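Metal transporter CNNM3 (Homo sapiens, PDB 6DFD) probably takes part in magnesium efflux across membranes, its cyclic nucleotide-binding homology domain mediating dimerization. Local coordinates at residues A[100-105]-A[136-141]. The protein carries 6 engineered substitutions. Sequence-based numbering, arbitrary orientation.
Sequences YLYQRS and TYYGVS
Of the CA atoms across the two segments, those of Tyr102 and Gly139 are nearest, 8.3 Å apart. The contact lies inside the beta-barrel of the cyclic nucleotide-binding homology domain. It brings strand 100-102 of one antiparallel sheet against strand 137-138 of the other, and Gly139 just after it. Leu101 and Tyr102 form a classic beta bulge opposite Val183. The Tyr102 side chain reaches across the interior, its CG anti to the carbonyl carbon (chi1 -63°). Its ring meets the start of the Tyr138 side chain, with CE2 of Tyr102 3.4 Å from CB of Tyr138. The Tyr102 ring comes in at a slant to the Tyr138 side chain. At the far end, Tyr102 OH lies 3.7 Å from Gly139 CA. A CB on residue 139 would clash with that hydroxyl, and the positive phi of 79° also suits glycine. Tyr102 OH is hydrogen-bonded to the backbone O of Tyr110, and the Tyr102 ring packs edge-to-face with Tyr181. Replacing Tyr102 with alanine would probably open a gap beside Tyr138 CB and Gly139, and leave Tyr110 O without this hydroxyl partner. The Tyr138 ring packs on Val119 and Val121, and on Leu128 of the second subunit. Its hydroxyl bonds with Asn132 ND2 and, on its own segment, donates to Thr136, with Tyr138 OH 2.9 Å from Thr136 OG1.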
loop_
_atom_site.group_PDB
_atom_site.type_symbol
_atom_site.label_atom_id
_atom_site.label_comp_id
_atom_site.label_asym_id
_atom_site.label_seq_id
_atom_site.Cartn_x
_atom_site.Cartn_y
_atom_site.Cartn_z
ATOM N N TYR A 100 10.415 -11.067 4.028
ATOM C CA TYR A 100 9.965 -10.530 2.749
ATOM C C TYR A 100 8.936 -11.464 2.129
ATOM O O TYR A 100 9.217 -12.645 1.899
ATOM C CB TYR A 100 11.139 -10.324 1.794
ATOM C CG TYR A 100 12.006 -9.170 2.220
ATOM C CD1 TYR A 100 12.992 -9.347 3.167
ATOM C CD2 TYR A 100 11.810 -7.896 1.699
ATOM C CE1 TYR A 100 13.784 -8.292 3.581
ATOM C CE2 TYR A 100 12.600 -6.833 2.108
ATOM C CZ TYR A 100 13.582 -7.040 3.048
ATOM O OH TYR A 100 14.376 -5.995 3.462
ATOM N N LEU A 101 7.755 -10.924 1.853
ATOM C CA LEU A 101 6.715 -11.652 1.137
ATOM C C LEU A 101 6.829 -11.472 -0.370
ATOM O O LEU A 101 6.544 -12.405 -1.136
ATOM C CB LEU A 101 5.340 -11.179 1.608
ATOM C CG LEU A 101 5.060 -11.232 3.113
ATOM C CD1 LEU A 101 3.621 -10.796 3.393
ATOM C CD2 LEU A 101 5.325 -12.624 3.668
ATOM N N TYR A 102 7.244 -10.284 -0.805
ATOM C CA TYR A 102 7.456 -9.982 -2.209
ATOM C C TYR A 102 8.686 -9.101 -2.337
ATOM O O TYR A 102 8.987 -8.301 -1.447
ATOM C CB TYR A 102 6.252 -9.270 -2.825
ATOM C CG TYR A 102 5.008 -10.114 -2.803
ATOM C CD1 TYR A 102 4.711 -10.965 -3.854
ATOM C CD2 TYR A 102 4.140 -10.071 -1.722
ATOM C CE1 TYR A 102 3.571 -11.748 -3.839
ATOM C CE2 TYR A 102 2.996 -10.850 -1.695
ATOM C CZ TYR A 102 2.722 -11.688 -2.761
ATOM O OH TYR A 102 1.594 -12.476 -2.753
ATOM N N GLN A 103 9.391 -9.252 -3.453
ATOM C CA GLN A 103 10.557 -8.427 -3.727
ATOM C C GLN A 103 10.502 -7.969 -5.172
ATOM O O GLN A 103 10.306 -8.789 -6.076
ATOM C CB GLN A 103 11.846 -9.195 -3.444
ATOM C CG GLN A 103 11.950 -9.635 -1.997
ATOM C CD GLN A 103 13.110 -10.563 -1.756
ATOM O OE1 GLN A 103 12.926 -11.752 -1.493
ATOM N NE2 GLN A 103 14.317 -10.026 -1.848
ATOM N N ARG A 104 10.647 -6.658 -5.375
ATOM C CA ARG A 104 10.659 -6.075 -6.710
ATOM C C ARG A 104 11.432 -6.957 -7.674
ATOM O O ARG A 104 12.527 -7.431 -7.364
ATOM C CB ARG A 104 11.297 -4.686 -6.688
ATOM C CG ARG A 104 10.412 -3.558 -6.222
ATOM C CD ARG A 104 11.054 -2.229 -6.604
ATOM N NE ARG A 104 10.424 -1.648 -7.786
ATOM C CZ ARG A 104 9.448 -0.744 -7.758
ATOM N NH1 ARG A 104 8.972 -0.290 -6.601
ATOM N NH2 ARG A 104 8.945 -0.292 -8.898
ATOM N N SER A 105 10.843 -7.179 -8.845
ATOM C CA SER A 105 11.475 -7.833 -9.982
ATOM C C SER A 105 11.813 -9.296 -9.718
ATOM O O SER A 105 12.365 -9.956 -10.606
ATOM C CB SER A 105 12.754 -7.108 -10.431
ATOM O OG SER A 105 12.505 -5.736 -10.697
ATOM N N THR A 136 -5.249 -6.572 4.008
ATOM C CA THR A 136 -4.645 -6.174 2.751
ATOM C C THR A 136 -4.126 -7.423 2.048
ATOM O O THR A 136 -3.865 -8.448 2.680
ATOM C CB THR A 136 -3.528 -5.153 2.971
ATOM O OG1 THR A 136 -2.507 -5.711 3.803
ATOM C CG2 THR A 136 -4.097 -3.891 3.623
ATOM N N TYR A 137 -4.040 -7.363 0.719
ATOM C CA TYR A 137 -3.655 -8.543 -0.045
ATOM C C TYR A 137 -2.805 -8.147 -1.242
ATOM O O TYR A 137 -2.795 -6.992 -1.671
ATOM C CB TYR A 137 -4.882 -9.333 -0.503
ATOM C CG TYR A 137 -5.839 -8.508 -1.317
ATOM C CD1 TYR A 137 -5.661 -8.352 -2.680
ATOM C CD2 TYR A 137 -6.916 -7.872 -0.715
ATOM C CE1 TYR A 137 -6.550 -7.595 -3.435
ATOM C CE2 TYR A 137 -7.803 -7.113 -1.459
ATOM C CZ TYR A 137 -7.611 -6.980 -2.814
ATOM O OH TYR A 137 -8.487 -6.226 -3.558
ATOM N N TYR A 138 -2.093 -9.141 -1.775
ATOM C CA TYR A 138 -1.003 -8.938 -2.721
ATOM C C TYR A 138 -0.945 -10.135 -3.651
ATOM O O TYR A 138 -1.411 -11.225 -3.316
ATOM C CB TYR A 138 0.355 -8.783 -2.008
ATOM C CG TYR A 138 0.262 -7.809 -0.869
ATOM C CD1 TYR A 138 0.492 -6.457 -1.069
ATOM C CD2 TYR A 138 -0.147 -8.227 0.389
ATOM C CE1 TYR A 138 0.347 -5.547 -0.037
ATOM C CE2 TYR A 138 -0.301 -7.328 1.423
ATOM C CZ TYR A 138 -0.052 -5.986 1.202
ATOM O OH TYR A 138 -0.211 -5.071 2.225
ATOM N N GLY A 139 -0.350 -9.918 -4.818
ATOM C CA GLY A 139 -0.004 -11.014 -5.701
ATOM C C GLY A 139 -1.150 -11.579 -6.505
ATOM O O GLY A 139 -1.059 -12.721 -6.957
ATOM N N VAL A 140 -2.230 -10.817 -6.698
ATOM C CA VAL A 140 -3.342 -11.298 -7.522
ATOM C C VAL A 140 -2.853 -11.666 -8.915
ATOM O O VAL A 140 -3.295 -12.661 -9.503
ATOM C CB VAL A 140 -4.461 -10.240 -7.578
ATOM C CG1 VAL A 140 -5.486 -10.571 -8.657
ATOM C CG2 VAL A 140 -5.146 -10.134 -6.224
ATOM N N SER A 141 -1.936 -10.868 -9.470
ATOM C CA SER A 141 -1.444 -11.149 -10.816
ATOM C C SER A 141 -0.691 -12.470 -10.880
ATOM O O SER A 141 -0.618 -13.092 -11.947
ATOM C CB SER A 141 -0.549 -10.008 -11.295
ATOM O OG SER A 141 -1.328 -8.899 -11.705
#